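Local atomic coordinates of putative N-acetylmuramoyl-L-alanine amidase (Neisseria meningitidis MC58, PDB entry 3CZX), a protein that probably hydrolyses, as a zinc-dependent amidase, the bond between N-acetylmuramoyl residues and L-amino acids in cell-wall glycopeptides. Residues I5-A10 with D72-F77; M33-A38 with D52-G57; A38-N43 with I165-A170; E76-A81 with Q130-A135. All blocks are in the same frame, centred on the assembly; numbering follows the deposited sequence.

Contact 1. Residues I5-A10 with D72-F77; sequences IICLTA and DVAIEF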
loop_
_atom_site.group_PDB
_atom_site.type_symbol
_atom_site.label_atom_id
_atom_site.label_comp_id
_atom_site.label_asym_id
_atom_site.label_seq_id
_atom_site.Cartn_x
_atom_site.Cartn_y
_atom_site.Cartn_z
ATOM N N ILE A 5 -21.243 -10.753 3.028
ATOM C CA ILE A 5 -19.886 -11.006 3.503
ATOM C C ILE A 5 -18.967 -11.130 2.286
ATOM O O ILE A 5 -19.193 -11.967 1.398
ATOM C CB ILE A 5 -19.814 -12.286 4.314
ATOM C CG1 ILE A 5 -20.692 -12.163 5.570
ATOM C CG2 ILE A 5 -18.397 -12.601 4.678
ATOM C CD1 ILE A 5 -20.612 -13.390 6.492
ATOM N N ILE A 6 -17.941 -10.285 2.265
ATOM C CA ILE A 6 -16.933 -10.305 1.211
ATOM C C ILE A 6 -15.691 -10.940 1.825
ATOM O O ILE A 6 -15.250 -10.496 2.889
ATOM C CB ILE A 6 -16.599 -8.887 0.761
ATOM C CG1 ILE A 6 -17.841 -8.190 0.187
ATOM C CG2 ILE A 6 -15.495 -8.874 -0.308
ATOM C CD1 ILE A 6 -17.953 -6.764 0.562
ATOM N N CYS A 7 -15.128 -11.940 1.172
ATOM C CA CYS A 7 -13.878 -12.574 1.591
ATOM C C CYS A 7 -12.787 -12.123 0.631
ATOM O O CYS A 7 -12.951 -12.226 -0.580
ATOM C CB CYS A 7 -13.998 -14.108 1.580
ATOM S SG CYS A 7 -12.455 -15.017 1.794
ATOM N N LEU A 8 -11.701 -11.571 1.171
ATOM C CA LEU A 8 -10.547 -11.210 0.374
ATOM C C LEU A 8 -9.290 -11.849 0.944
ATOM O O LEU A 8 -9.011 -11.663 2.155
ATOM C CB LEU A 8 -10.359 -9.690 0.387
ATOM C CG LEU A 8 -11.496 -8.812 -0.139
ATOM C CD1 LEU A 8 -11.116 -7.355 -0.020
ATOM C CD2 LEU A 8 -11.907 -9.105 -1.616
ATOM N N THR A 9 -8.530 -12.556 0.111
ATOM C CA THR A 9 -7.241 -13.090 0.555
ATOM C C THR A 9 -6.156 -12.777 -0.424
ATOM O O THR A 9 -6.422 -12.265 -1.500
ATOM C CB THR A 9 -7.368 -14.605 0.806
ATOM O OG1 THR A 9 -7.702 -15.266 -0.401
ATOM C CG2 THR A 9 -8.484 -14.850 1.868
ATOM N N ALA A 10 -4.903 -13.030 -0.017
ATOM C CA ALA A 10 -3.726 -12.779 -0.853
ATOM C C ALA A 10 -3.059 -14.104 -1.135
ATOM O O ALA A 10 -2.913 -14.944 -0.242
ATOM C CB ALA A 10 -2.707 -11.802 -0.152
ATOM N N ASP A 72 -20.424 -14.372 0.402
ATOM C CA ASP A 72 -21.144 -14.115 -0.853
ATOM C C ASP A 72 -20.270 -13.914 -2.094
ATOM O O ASP A 72 -20.648 -14.312 -3.211
ATOM C CB ASP A 72 -22.003 -12.876 -0.701
ATOM C CG ASP A 72 -22.994 -13.021 0.425
ATOM O OD1 ASP A 72 -23.796 -13.973 0.371
ATOM O OD2 ASP A 72 -22.959 -12.216 1.366
ATOM N N VAL A 73 -19.126 -13.256 -1.915
ATOM C CA VAL A 73 -18.081 -13.301 -2.929
ATOM C C VAL A 73 -16.739 -13.480 -2.203
ATOM O O VAL A 73 -16.562 -12.939 -1.123
ATOM C CB VAL A 73 -18.103 -12.054 -3.831
ATOM C CG1 VAL A 73 -17.760 -10.805 -3.053
ATOM C CG2 VAL A 73 -17.182 -12.274 -5.044
ATOM N N ALA A 74 -15.847 -14.284 -2.785
ATOM C CA ALA A 74 -14.526 -14.560 -2.230
ATOM C C ALA A 74 -13.495 -14.410 -3.331
ATOM O O ALA A 74 -13.602 -15.062 -4.365
ATOM C CB ALA A 74 -14.435 -15.965 -1.644
ATOM N N ILE A 75 -12.495 -13.552 -3.103
ATOM C CA ILE A 75 -11.475 -13.228 -4.091
ATOM C C ILE A 75 -10.077 -13.373 -3.499
ATOM O O ILE A 75 -9.794 -12.797 -2.414
ATOM C CB ILE A 75 -11.638 -11.744 -4.558
ATOM C CG1 ILE A 75 -13.038 -11.511 -5.132
ATOM C CG2 ILE A 75 -10.580 -11.409 -5.598
ATOM C CD1 ILE A 75 -13.527 -10.061 -5.070
ATOM N N GLU A 76 -9.227 -14.151 -4.151
ATOM C CA GLU A 76 -7.813 -14.213 -3.808
ATOM C C GLU A 76 -6.968 -13.553 -4.887
ATOM O O GLU A 76 -7.007 -13.935 -6.068
ATOM C CB GLU A 76 -7.335 -15.658 -3.589
ATOM C CG GLU A 76 -5.928 -15.665 -3.071
ATOM C CD GLU A 76 -5.523 -16.956 -2.503
ATOM O OE1 GLU A 76 -4.949 -17.757 -3.276
ATOM O OE2 GLU A 76 -5.768 -17.151 -1.293
ATOM N N PHE A 77 -6.193 -12.554 -4.491
ATOM C CA PHE A 77 -5.426 -11.767 -5.422
ATOM C C PHE A 77 -4.083 -12.444 -5.723
ATOM O O PHE A 77 -3.371 -12.883 -4.818
ATOM C CB PHE A 77 -5.200 -10.333 -4.893
ATOM C CG PHE A 77 -6.471 -9.546 -4.714
ATOM C CD1 PHE A 77 -7.039 -8.835 -5.755
ATOM C CD2 PHE A 77 -7.086 -9.518 -3.492
ATOM C CE1 PHE A 77 -8.214 -8.102 -5.545
ATOM C CE2 PHE A 77 -8.290 -8.802 -3.272
ATOM C CZ PHE A 77 -8.835 -8.117 -4.305
#
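Strands 6-10 and 73-77 run side by side as inner, parallel neighbours of the mixed sheet of this Amidase_3 domain, with T9 level with E76 and L8 level with I75. On one face I6 and V73 lie alongside each other and point the same way, the CG2 branch of I6 resting 4.0 Å from CG1 of V73. L8 and I75 repeat this arrangement, and CD2 of L8 touches both CD1 of I75 and, at 4.0 Å, CE2 of the F77 ring. One face of that ring carries CG2 of I75 near its rim, while T9 O lies at its edge. Helix 26-45 packs over this apolar face through V37, A38 and M33. The opposite face begins with C7 CB against A74 CB, 3.7 Å apart, beside Y136, and turns polar where T9 and E76 cross obliquely. Main-chain bonds join the strands, the straightest from C7 N to V73 O (2.9 Å, 175°). At the N-terminal end of the pairing, I5 N donates to the anti lone pair of D72 OD2. Near its C-terminal end, T9 OG1, held in the crowded position between its backbone N and carbonyl carbon, donates to the anti lone pair of E76 OE2 at 2.8 Å.

Contact 2. Residues M33-A38 with D52-G57; sequences MRNIVA and DGTGKG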
loop_
_atom_site.group_PDB
_atom_site.type_symbol
_atom_site.label_atom_id
_atom_site.label_comp_id
_atom_site.label_asym_id
_atom_site.label_seq_id
_atom_site.Cartn_x
_atom_site.Cartn_y
_atom_site.Cartn_z
HETATM N N MSE A 33 -2.933 -5.487 -2.800
HETATM C CA MSE A 33 -4.281 -5.513 -3.368
HETATM C C MSE A 33 -5.327 -5.870 -2.334
HETATM O O MSE A 33 -6.366 -5.184 -2.252
HETATM C CB MSE A 33 -4.364 -6.462 -4.563
HETATM C CG MSE A 33 -3.602 -5.969 -5.734
HETATM SE SE MSE A 33 -3.782 -7.041 -7.377
HETATM C CE MSE A 33 -2.113 -8.053 -7.225
ATOM N N ARG A 34 -5.091 -6.929 -1.573
ATOM C CA ARG A 34 -6.056 -7.370 -0.549
ATOM C C ARG A 34 -6.258 -6.247 0.496
ATOM O O ARG A 34 -7.396 -5.862 0.818
ATOM C CB ARG A 34 -5.635 -8.696 0.092
ATOM C CG ARG A 34 -6.489 -9.097 1.292
ATOM C CD ARG A 34 -5.721 -9.004 2.605
ATOM N NE ARG A 34 -4.876 -10.168 2.791
ATOM C CZ ARG A 34 -3.590 -10.152 3.145
ATOM N NH1 ARG A 34 -2.956 -11.295 3.286
ATOM N NH2 ARG A 34 -2.933 -9.019 3.288
ATOM N N ASN A 35 -5.154 -5.693 1.011
ATOM C CA ASN A 35 -5.257 -4.686 2.074
ATOM C C ASN A 35 -5.996 -3.441 1.632
ATOM O O ASN A 35 -6.810 -2.876 2.393
ATOM C CB ASN A 35 -3.855 -4.328 2.614
ATOM C CG ASN A 35 -3.286 -5.392 3.518
ATOM O OD1 ASN A 35 -3.951 -6.343 3.866
ATOM N ND2 ASN A 35 -2.002 -5.251 3.902
ATOM N N ILE A 36 -5.669 -2.966 0.436
ATOM C CA ILE A 36 -6.225 -1.693 -0.054
ATOM C C ILE A 36 -7.694 -1.893 -0.373
ATOM O O ILE A 36 -8.562 -1.086 -0.004
ATOM C CB ILE A 36 -5.467 -1.137 -1.235
ATOM C CG1 ILE A 36 -4.016 -0.830 -0.809
ATOM C CG2 ILE A 36 -6.128 0.097 -1.772
ATOM C CD1 ILE A 36 -3.138 -0.507 -1.991
ATOM N N VAL A 37 -8.024 -2.957 -1.101
ATOM C CA VAL A 37 -9.421 -3.172 -1.412
ATOM C C VAL A 37 -10.232 -3.367 -0.146
ATOM O O VAL A 37 -11.336 -2.849 -0.056
ATOM C CB VAL A 37 -9.594 -4.355 -2.398
ATOM C CG1 VAL A 37 -11.094 -4.681 -2.633
ATOM C CG2 VAL A 37 -8.950 -4.065 -3.718
ATOM N N ALA A 38 -9.702 -4.109 0.808
ATOM C CA ALA A 38 -10.401 -4.371 2.089
ATOM C C ALA A 38 -10.640 -3.060 2.823
ATOM O O ALA A 38 -11.759 -2.787 3.314
ATOM C CB ALA A 38 -9.596 -5.325 2.945
ATOM N N ASP A 52 -7.584 -12.971 5.320
ATOM C CA ASP A 52 -6.446 -13.679 5.914
ATOM C C ASP A 52 -5.449 -12.708 6.576
ATOM O O ASP A 52 -4.256 -13.021 6.687
ATOM C CB ASP A 52 -5.741 -14.497 4.850
ATOM C CG ASP A 52 -5.289 -13.646 3.615
ATOM O OD1 ASP A 52 -5.829 -12.553 3.418
ATOM O OD2 ASP A 52 -4.439 -14.128 2.833
ATOM N N GLY A 53 -5.921 -11.543 6.984
ATOM C CA GLY A 53 -5.111 -10.529 7.689
ATOM C C GLY A 53 -4.528 -9.434 6.831
ATOM O O GLY A 53 -4.927 -9.242 5.686
ATOM N N THR A 54 -3.581 -8.687 7.392
ATOM C CA THR A 54 -2.918 -7.583 6.691
ATOM C C THR A 54 -1.465 -7.899 6.297
ATOM O O THR A 54 -0.828 -7.099 5.610
ATOM C CB THR A 54 -2.976 -6.281 7.520
ATOM O OG1 THR A 54 -2.207 -6.401 8.722
ATOM C CG2 THR A 54 -4.398 -5.985 7.893
ATOM N N GLY A 55 -0.988 -9.073 6.715
ATOM C CA GLY A 55 0.380 -9.531 6.381
ATOM C C GLY A 55 0.397 -10.251 5.058
ATOM O O GLY A 55 -0.385 -9.936 4.172
ATOM N N LYS A 56 1.321 -11.195 4.885
ATOM C CA LYS A 56 1.369 -11.966 3.637
ATOM C C LYS A 56 0.208 -12.984 3.600
ATOM O O LYS A 56 -0.515 -13.152 4.573
ATOM C CB LYS A 56 2.713 -12.681 3.472
ATOM C CG LYS A 56 3.941 -11.805 3.689
ATOM C CD LYS A 56 4.040 -10.608 2.771
ATOM C CE LYS A 56 5.303 -9.808 3.058
ATOM N NZ LYS A 56 5.356 -8.552 2.324
ATOM N N GLY A 57 0.011 -13.639 2.472
ATOM C CA GLY A 57 -1.144 -14.512 2.318
ATOM C C GLY A 57 -0.821 -15.995 2.403
ATOM O O GLY A 57 -0.059 -16.419 3.285
#
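The R34 guanidinium carries the G53 peptide over one face, G53 C lying above its centre, while its edges are lined by D52, N35 and the G55 and K56 carbonyls. G53 O approaches R34 CZ to 3.0 Å from this face, where the N-H groups do not point at it. At the edge, NH1 and NH2 grip G55 O end-on; R34 NH2 to G55 O is 2.8 Å. The salt bridge runs from R34 NE to D52 OD1 at 2.6 Å, although the planes are 70° apart and the donor sits above the carboxylate plane. A bend at chi2 (-110°) and another at chi3 carry the group from helix 26-45 to the loop following strand 49-51. The N35 amide lies beside it: its OD1 accepts from R34 NH2, and its ND2 makes an almost straight, in-plane bond of 2.8 Å to a lone pair of T54 O. K56 turns away to D28, and its NZ meets T160 O of the second subunit. D52 OD2 also accepts from A10 N at the end of strand 6-10. With one carboxylate and several carbonyls around it, the buried arginine is probably held charged, its rotation fixed by D52, G55 and N35.

Contact 3. Residues A38-N43 with I165-A170; sequences ASILRN and ICRAIA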
loop_
_atom_site.group_PDB
_atom_site.type_symbol
_atom_site.label_atom_id
_atom_site.label_comp_id
_atom_site.label_asym_id
_atom_site.label_seq_id
_atom_site.Cartn_x
_atom_site.Cartn_y
_atom_site.Cartn_z
ATOM N N ALA A 38 -9.702 -4.109 0.808
ATOM C CA ALA A 38 -10.401 -4.371 2.089
ATOM C C ALA A 38 -10.640 -3.060 2.823
ATOM O O ALA A 38 -11.759 -2.787 3.314
ATOM C CB ALA A 38 -9.596 -5.325 2.945
ATOM N N SER A 39 -9.589 -2.239 2.903
ATOM C CA SER A 39 -9.697 -0.983 3.657
ATOM C C SER A 39 -10.762 -0.032 3.079
ATOM O O SER A 39 -11.472 0.615 3.846
ATOM C CB SER A 39 -8.350 -0.279 3.721
ATOM O OG SER A 39 -7.982 0.187 2.449
ATOM N N ILE A 40 -10.893 0.023 1.753
ATOM C CA ILE A 40 -11.855 0.891 1.082
ATOM C C ILE A 40 -13.273 0.346 1.284
ATOM O O ILE A 40 -14.229 1.102 1.526
ATOM C CB ILE A 40 -11.518 1.083 -0.413
ATOM C CG1 ILE A 40 -10.183 1.845 -0.546
ATOM C CG2 ILE A 40 -12.634 1.845 -1.133
ATOM C CD1 ILE A 40 -9.640 2.013 -1.957
ATOM N N LEU A 41 -13.437 -0.970 1.173
ATOM C CA LEU A 41 -14.767 -1.545 1.392
ATOM C C LEU A 41 -15.232 -1.254 2.824
ATOM O O LEU A 41 -16.397 -0.910 3.045
ATOM C CB LEU A 41 -14.756 -3.046 1.075
ATOM C CG LEU A 41 -14.683 -3.440 -0.405
ATOM C CD1 LEU A 41 -14.377 -4.895 -0.531
ATOM C CD2 LEU A 41 -15.968 -3.091 -1.197
ATOM N N ARG A 42 -14.326 -1.379 3.777
ATOM C CA ARG A 42 -14.641 -1.057 5.196
ATOM C C ARG A 42 -14.831 0.444 5.425
ATOM O O ARG A 42 -15.896 0.864 5.940
ATOM C CB ARG A 42 -13.568 -1.645 6.093
ATOM C CG ARG A 42 -13.556 -3.109 6.112
ATOM C CD ARG A 42 -12.273 -3.668 6.695
ATOM N NE ARG A 42 -12.337 -5.067 7.023
ATOM C CZ ARG A 42 -11.290 -5.878 7.190
ATOM N NH1 ARG A 42 -10.028 -5.430 7.076
ATOM N NH2 ARG A 42 -11.472 -7.140 7.497
ATOM N N ASN A 43 -13.865 1.274 5.015
ATOM C CA ASN A 43 -13.952 2.753 5.234
ATOM C C ASN A 43 -15.024 3.490 4.512
ATOM O O ASN A 43 -15.769 4.276 5.126
ATOM C CB ASN A 43 -12.646 3.449 4.840
ATOM C CG ASN A 43 -11.477 2.964 5.627
ATOM O OD1 ASN A 43 -11.645 2.351 6.676
ATOM N ND2 ASN A 43 -10.265 3.237 5.126
ATOM N N ILE A 165 -6.388 1.747 -8.905
ATOM C CA ILE A 165 -6.852 0.459 -9.421
ATOM C C ILE A 165 -7.640 -0.284 -8.321
ATOM O O ILE A 165 -8.737 -0.800 -8.575
ATOM C CB ILE A 165 -5.668 -0.402 -10.008
ATOM C CG1 ILE A 165 -5.088 0.261 -11.265
ATOM C CG2 ILE A 165 -6.094 -1.871 -10.237
ATOM C CD1 ILE A 165 -3.777 -0.335 -11.704
ATOM N N CYS A 166 -7.081 -0.350 -7.120
ATOM C CA CYS A 166 -7.725 -1.048 -5.987
ATOM C C CYS A 166 -8.998 -0.334 -5.566
ATOM O O CYS A 166 -9.976 -1.000 -5.250
ATOM C CB CYS A 166 -6.818 -1.267 -4.841
ATOM S SG CYS A 166 -5.387 -2.316 -5.220
ATOM N N ARG A 167 -9.034 0.999 -5.658
ATOM C CA ARG A 167 -10.296 1.740 -5.430
ATOM C C ARG A 167 -11.353 1.392 -6.464
ATOM O O ARG A 167 -12.520 1.186 -6.115
ATOM C CB ARG A 167 -10.067 3.256 -5.408
ATOM C CG ARG A 167 -11.352 4.024 -5.050
ATOM C CD ARG A 167 -11.096 5.476 -4.829
ATOM N NE ARG A 167 -10.181 5.693 -3.726
ATOM C CZ ARG A 167 -10.496 5.741 -2.435
ATOM N NH1 ARG A 167 -11.736 5.576 -2.029
ATOM N NH2 ARG A 167 -9.543 5.945 -1.539
ATOM N N ALA A 168 -10.967 1.307 -7.744
ATOM C CA ALA A 168 -11.885 0.866 -8.832
ATOM C C ALA A 168 -12.474 -0.523 -8.492
ATOM O O ALA A 168 -13.675 -0.772 -8.671
ATOM C CB ALA A 168 -11.164 0.836 -10.225
ATOM N N ILE A 169 -11.627 -1.426 -7.994
ATOM C CA ILE A 169 -12.087 -2.784 -7.667
ATOM C C ILE A 169 -13.115 -2.727 -6.515
ATOM O O ILE A 169 -14.221 -3.281 -6.607
ATOM C CB ILE A 169 -10.885 -3.712 -7.307
ATOM C CG1 ILE A 169 -10.025 -3.993 -8.548
ATOM C CG2 ILE A 169 -11.380 -5.053 -6.648
ATOM C CD1 ILE A 169 -8.625 -4.635 -8.225
ATOM N N ALA A 170 -12.752 -2.035 -5.452
ATOM C CA ALA A 170 -13.613 -1.866 -4.275
ATOM C C ALA A 170 -14.944 -1.233 -4.709
ATOM O O ALA A 170 -16.026 -1.684 -4.314
ATOM C CB ALA A 170 -12.886 -1.013 -3.216
#
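Helices 26-45 and 152-177 pack here through small and branched apolar side chains, their local axes 8.9 Å apart and crossing at -50°, with no hydrogen bond between the segments. The tight part centres on A170, whose CB points at the partner helix and meets CG2 of I40 at 3.5 Å. L41 closes in from beside it: CG lies near the same methyl, and CD2 reaches 3.4 Å from A170 O, so the alanine sits against both residues. The other branch of I40, extended to CD1 (chi2 175°), runs to the backbone of R167, with I40 CD1 3.5 Å from R167 CA. R167 crosses I40 at about a right angle. Bent at chi3 (-61°), it folds its guanidinium back over this methyl, and CD1 lies 3.8 Å above the plane, over its centre. On the R167 side the contact loosens into partly exposed, polar ground: NH1 of R167 forms a salt bridge with D44, and the side chain also packs on T54 of the second subunit. Inward, L41 continues onto I6 and L8 of strand 6-10 and V49 of strand 49-51, while C166 packs on M33, I36 and V37, and I169 on L105 and V109 of helix 99-113.

Contact 4. Residues E76-A81 with Q130-A135; sequences EFHTNA and QHSRLA. With ZN (zinc ion), chain E.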
loop_
_atom_site.group_PDB
_atom_site.type_symbol
_atom_site.label_atom_id
_atom_site.label_comp_id
_atom_site.label_asym_id
_atom_site.label_seq_id
_atom_site.Cartn_x
_atom_site.Cartn_y
_atom_site.Cartn_z
ATOM N N GLU A 76 -9.227 -14.151 -4.151
ATOM C CA GLU A 76 -7.813 -14.213 -3.808
ATOM C C GLU A 76 -6.968 -13.553 -4.887
ATOM O O GLU A 76 -7.007 -13.935 -6.068
ATOM C CB GLU A 76 -7.335 -15.658 -3.589
ATOM C CG GLU A 76 -5.928 -15.665 -3.071
ATOM C CD GLU A 76 -5.523 -16.956 -2.503
ATOM O OE1 GLU A 76 -4.949 -17.757 -3.276
ATOM O OE2 GLU A 76 -5.768 -17.151 -1.293
ATOM N N PHE A 77 -6.193 -12.554 -4.491
ATOM C CA PHE A 77 -5.426 -11.767 -5.422
ATOM C C PHE A 77 -4.083 -12.444 -5.723
ATOM O O PHE A 77 -3.371 -12.883 -4.818
ATOM C CB PHE A 77 -5.200 -10.333 -4.893
ATOM C CG PHE A 77 -6.471 -9.546 -4.714
ATOM C CD1 PHE A 77 -7.039 -8.835 -5.755
ATOM C CD2 PHE A 77 -7.086 -9.518 -3.492
ATOM C CE1 PHE A 77 -8.214 -8.102 -5.545
ATOM C CE2 PHE A 77 -8.290 -8.802 -3.272
ATOM C CZ PHE A 77 -8.835 -8.117 -4.305
ATOM N N HIS A 78 -3.809 -12.531 -7.003
ATOM C CA HIS A 78 -2.572 -13.084 -7.561
ATOM C C HIS A 78 -2.100 -12.198 -8.697
ATOM O O HIS A 78 -2.819 -11.287 -9.111
ATOM C CB HIS A 78 -2.840 -14.454 -8.162
ATOM C CG HIS A 78 -2.979 -15.544 -7.156
ATOM N ND1 HIS A 78 -1.969 -16.453 -6.908
ATOM C CD2 HIS A 78 -3.985 -15.854 -6.305
ATOM C CE1 HIS A 78 -2.337 -17.253 -5.923
ATOM N NE2 HIS A 78 -3.560 -16.923 -5.550
ATOM N N THR A 79 -0.867 -12.440 -9.172
ATOM C CA THR A 79 -0.417 -11.905 -10.447
ATOM C C THR A 79 -0.156 -13.063 -11.408
ATOM O O THR A 79 0.322 -14.148 -10.974
ATOM C CB THR A 79 0.878 -11.056 -10.348
ATOM O OG1 THR A 79 1.939 -11.860 -9.839
ATOM C CG2 THR A 79 0.706 -9.929 -9.406
ATOM N N ASN A 80 -0.459 -12.834 -12.682
ATOM C CA ASN A 80 -0.121 -13.768 -13.732
ATOM C C ASN A 80 1.372 -13.661 -14.032
ATOM O O ASN A 80 2.053 -12.781 -13.520
ATOM C CB ASN A 80 -0.991 -13.548 -14.967
ATOM C CG ASN A 80 -1.404 -14.853 -15.616
ATOM O OD1 ASN A 80 -0.624 -15.828 -15.632
ATOM N ND2 ASN A 80 -2.631 -14.894 -16.144
ATOM N N ALA A 81 1.900 -14.612 -14.786
ATOM C CA ALA A 81 3.299 -14.613 -15.160
ATOM C C ALA A 81 3.467 -15.504 -16.394
ATOM O O ALA A 81 2.811 -16.534 -16.498
ATOM C CB ALA A 81 4.153 -15.152 -14.028
ATOM N N GLN A 130 -5.296 -24.017 -14.874
ATOM C CA GLN A 130 -4.030 -24.538 -14.356
ATOM C C GLN A 130 -3.491 -23.487 -13.389
ATOM O O GLN A 130 -3.139 -22.390 -13.812
ATOM C CB GLN A 130 -3.042 -24.800 -15.498
ATOM C CG GLN A 130 -2.640 -23.566 -16.324
ATOM C CD GLN A 130 -2.238 -23.918 -17.757
ATOM O OE1 GLN A 130 -3.091 -24.243 -18.598
ATOM N NE2 GLN A 130 -0.930 -23.860 -18.041
ATOM N N HIS A 131 -3.471 -23.798 -12.094
ATOM C CA HIS A 131 -3.080 -22.796 -11.084
ATOM C C HIS A 131 -2.709 -23.430 -9.743
ATOM O O HIS A 131 -3.323 -24.402 -9.327
ATOM C CB HIS A 131 -4.213 -21.762 -10.885
ATOM C CG HIS A 131 -3.757 -20.500 -10.209
ATOM N ND1 HIS A 131 -3.723 -20.367 -8.837
ATOM C CD2 HIS A 131 -3.282 -19.337 -10.716
ATOM C CE1 HIS A 131 -3.256 -19.166 -8.528
ATOM N NE2 HIS A 131 -2.980 -18.522 -9.652
ATOM N N SER A 132 -1.715 -22.863 -9.048
ATOM C CA SER A 132 -1.364 -23.304 -7.679
ATOM C C SER A 132 -2.536 -23.299 -6.693
ATOM O O SER A 132 -2.574 -24.096 -5.744
ATOM C CB SER A 132 -0.199 -22.454 -7.110
ATOM O OG SER A 132 -0.609 -21.171 -6.654
ATOM N N ARG A 133 -3.501 -22.406 -6.918
ATOM C CA ARG A 133 -4.667 -22.283 -6.069
ATOM C C ARG A 133 -5.944 -22.591 -6.858
ATOM O O ARG A 133 -7.026 -22.089 -6.526
ATOM C CB ARG A 133 -4.738 -20.870 -5.467
ATOM C CG ARG A 133 -3.535 -20.517 -4.604
ATOM C CD ARG A 133 -3.641 -21.160 -3.239
ATOM N NE ARG A 133 -4.346 -20.302 -2.301
ATOM C CZ ARG A 133 -4.437 -20.513 -0.990
ATOM N NH1 ARG A 133 -3.925 -21.606 -0.439
ATOM N NH2 ARG A 133 -5.077 -19.637 -0.219
ATOM N N LEU A 134 -5.821 -23.427 -7.892
ATOM C CA LEU A 134 -6.997 -23.921 -8.624
ATOM C C LEU A 134 -8.039 -24.471 -7.661
ATOM O O LEU A 134 -9.246 -24.279 -7.871
ATOM C CB LEU A 134 -6.582 -25.000 -9.623
ATOM C CG LEU A 134 -7.637 -25.529 -10.601
ATOM C CD1 LEU A 134 -8.218 -24.418 -11.462
ATOM C CD2 LEU A 134 -6.982 -26.600 -11.478
ATOM N N ALA A 135 -7.590 -25.126 -6.579
ATOM C CA ALA A 135 -8.526 -25.634 -5.542
ATOM C C ALA A 135 -9.440 -24.558 -4.936
ATOM O O ALA A 135 -10.607 -24.828 -4.603
ATOM C CB ALA A 135 -7.763 -26.352 -4.428
HETATM ZN ZN ZN E . -0.010 -16.807 -7.828
HETATM O O HOH W 1 -0.733 -16.735 -9.913
HETATM O O HOH W 2 -0.120 -19.053 -8.287
#
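The chain leaving strand 73-77 faces a type I turn, H131 to L134, that leads into helix 134-138 with R133 at the N-cap position. H131 ND1 accepts from R133 N, which fixes the ring, and its CE1 edge stands over the face of H78 in a T-shaped pair, planes at 82° and H131 CE1 3.4 Å from H78 CE1. H78 ND1 binds the zinc ion at 2.2 Å, joined by H12, E26 and two waters. One of these waters donates to T79 O and is hydrogen-bonded to H131 NE2 at 2.9 Å; the other is bonded to S132 OG. On the far side of the imidazole, H78 NE2 donates in the ring plane to the anti lone pair of E76 OE1 (2.8 Å, 163°). R133, bent at chi2 and chi3, meets that carboxylate side-on and nearly coplanar: NE bonds to OE1 at 2.8 Å and NH2 to OE2, both on syn lone pairs. E76 OE1 thus accepts twice. Such a second-shell carboxylate should hold the imidazole in position and make ND1 a stronger zinc ligand, while the arginine charge would temper that effect; H131, bonded to a zinc-bound water, may influence its protonation.

In the fold
Strand 73-77 joins contacts 1 and 4, which share E76 and F77: the E76 carboxylate, bonded to T9 in the sheet and to zinc ligand H78, belongs to a side chain whose nearest atom is about 7 Å from the metal. Contact 2 meets the end of contact 1 where D52 OD2 lies 3.1 Å from A10 N, and the nearest atom of its G57 is about 10 Å from the zinc. Helix 26-45 runs through contacts 2 and 3, which share A38; I36 CG2 touches C166 CB at 3.4 Å, and both contacts reach the second subunit. Contact 3, whose L41 packs against I6 and L8, is away from the metal, its centre about 21 Å from that of contact 4.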